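Long-range contact in hydrogenase (NiFe) small subunit HydA (Allochromatium vinosum, PDB 3MYR), which probably takes part in hydrogen oxidation as the small subunit of a heterodimeric hydrogenase, carrying iron-sulfur clusters that pass electrons: residues P4-L9 with Q67-V72. Sequence-based numbering, arbitrary orientation.
Sequences PSVIWL and QYLVIV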
# COMPACT_ATOMS: atom_id res chain seq x y z
N PRO A 4 15.34 -21.80 -11.09
CA PRO A 4 15.34 -22.18 -9.69
C PRO A 4 14.09 -21.63 -8.99
O PRO A 4 13.67 -20.49 -9.23
CB PRO A 4 16.61 -21.52 -9.13
CG PRO A 4 17.06 -20.59 -10.17
CD PRO A 4 16.58 -21.11 -11.49
N SER A 5 13.52 -22.44 -8.12
CA SER A 5 12.28 -22.11 -7.45
C SER A 5 12.42 -21.11 -6.28
O SER A 5 13.38 -21.20 -5.48
CB SER A 5 11.64 -23.37 -6.96
OG SER A 5 10.46 -23.08 -6.21
N VAL A 6 11.48 -20.15 -6.24
CA VAL A 6 11.46 -19.12 -5.19
C VAL A 6 10.07 -19.04 -4.54
O VAL A 6 9.04 -18.97 -5.23
CB VAL A 6 11.86 -17.77 -5.75
CG1 VAL A 6 11.69 -16.70 -4.63
CG2 VAL A 6 13.34 -17.83 -6.28
N ILE A 7 10.02 -19.18 -3.22
CA ILE A 7 8.79 -19.08 -2.49
C ILE A 7 8.87 -17.82 -1.61
O ILE A 7 9.82 -17.68 -0.81
CB ILE A 7 8.58 -20.27 -1.59
CG1 ILE A 7 8.30 -21.52 -2.48
CG2 ILE A 7 7.25 -20.04 -0.73
CD1 ILE A 7 8.25 -22.84 -1.67
N TRP A 8 7.89 -16.92 -1.79
CA TRP A 8 7.86 -15.64 -1.10
C TRP A 8 6.82 -15.74 0.01
O TRP A 8 5.61 -15.91 -0.28
CB TRP A 8 7.52 -14.50 -2.08
CG TRP A 8 7.72 -13.16 -1.43
CD1 TRP A 8 6.94 -12.60 -0.42
CD2 TRP A 8 8.74 -12.19 -1.71
NE1 TRP A 8 7.37 -11.33 -0.13
CE2 TRP A 8 8.49 -11.06 -0.89
CE3 TRP A 8 9.80 -12.12 -2.65
CZ2 TRP A 8 9.26 -9.89 -0.97
CZ3 TRP A 8 10.60 -11.01 -2.65
CH2 TRP A 8 10.30 -9.89 -1.83
N LEU A 9 7.25 -15.69 1.28
CA LEU A 9 6.28 -15.75 2.41
C LEU A 9 6.08 -14.36 2.93
O LEU A 9 7.07 -13.64 3.22
CB LEU A 9 6.83 -16.63 3.55
CG LEU A 9 7.19 -18.09 3.16
CD1 LEU A 9 7.82 -18.85 4.34
CD2 LEU A 9 5.87 -18.70 2.70
N GLN A 67 16.33 -27.35 -2.77
CA GLN A 67 16.89 -26.49 -3.84
C GLN A 67 16.19 -25.16 -3.85
O GLN A 67 16.70 -24.24 -4.42
CB GLN A 67 16.76 -27.09 -5.27
CG GLN A 67 17.42 -28.50 -5.49
CD GLN A 67 18.93 -28.50 -5.20
OE1 GLN A 67 19.69 -27.64 -5.70
NE2 GLN A 67 19.37 -29.44 -4.35
N TYR A 68 15.01 -25.03 -3.28
CA TYR A 68 14.30 -23.75 -3.47
C TYR A 68 14.80 -22.64 -2.52
O TYR A 68 15.29 -22.90 -1.43
CB TYR A 68 12.78 -23.96 -3.44
CG TYR A 68 12.31 -24.53 -2.11
CD1 TYR A 68 12.00 -23.69 -1.04
CD2 TYR A 68 12.18 -25.91 -1.93
CE1 TYR A 68 11.55 -24.25 0.20
CE2 TYR A 68 11.73 -26.48 -0.72
CZ TYR A 68 11.43 -25.65 0.33
OH TYR A 68 11.02 -26.21 1.51
N LEU A 69 14.63 -21.39 -2.93
CA LEU A 69 14.93 -20.27 -2.09
C LEU A 69 13.63 -19.77 -1.42
O LEU A 69 12.59 -19.67 -2.07
CB LEU A 69 15.40 -19.19 -3.05
CG LEU A 69 16.38 -18.10 -2.69
CD1 LEU A 69 15.87 -16.80 -3.25
CD2 LEU A 69 16.88 -17.96 -1.22
N VAL A 70 13.69 -19.44 -0.13
CA VAL A 70 12.54 -18.85 0.52
C VAL A 70 12.92 -17.37 0.76
O VAL A 70 14.03 -17.08 1.23
CB VAL A 70 12.20 -19.57 1.86
CG1 VAL A 70 11.05 -18.90 2.60
CG2 VAL A 70 11.83 -21.01 1.56
N ILE A 71 12.06 -16.44 0.36
CA ILE A 71 12.21 -15.03 0.79
C ILE A 71 11.09 -14.74 1.79
O ILE A 71 9.92 -15.20 1.58
CB ILE A 71 12.13 -14.11 -0.41
CG1 ILE A 71 13.28 -14.53 -1.40
CG2 ILE A 71 12.26 -12.65 0.05
CD1 ILE A 71 13.34 -13.71 -2.67
N VAL A 72 11.43 -14.14 2.94
CA VAL A 72 10.39 -13.86 3.96
C VAL A 72 10.36 -12.35 4.14
O VAL A 72 11.40 -11.70 4.34
CB VAL A 72 10.72 -14.41 5.34
CG1 VAL A 72 9.62 -14.04 6.35
CG2 VAL A 72 10.94 -15.88 5.30
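Ile71 reaches across to the indole of Trp8 on the neighbouring parallel strand. Its CB lies 3.8 Å from Trp8 CE3. CG2 then sits over one face of the six-membered ring, 3.7 Å from its centroid and 15° off the normal, a CH-pi contact. CG1 is anti to the carbonyl carbon (chi1 -59°), and the extended chi2 of 179° carries CD1 on to Trp8 CZ3 at 3.8 Å and Val6 CG1 at 3.9 Å. Four backbone N-H to C=O hydrogen bonds alternate between the strands: Leu69 N to Ser5 O, Ile7 N to Leu69 O, Ile71 N to Ile7 O, and Leu9 N to Ile71 O. On the other face, Leu9 CD1 meets Val70 CG1 at 3.7 Å. The pair belongs to the parallel core of the flavodoxin-like N-terminal domain, between strands 38-41 and 106-110. Trp8 also stacks on His42, and its side chain comes about 5 Å from that of Cys17 and about 8 Å from this domain's [4Fe-4S] cluster, which Cys17 ligates. An alanine here would take away the indole and would probably open a gap between Ile71 CG2 and His42. Main-chain hydrogen bonds thus set the register, while buried apolar contacts pack this parallel strand pair near the cluster.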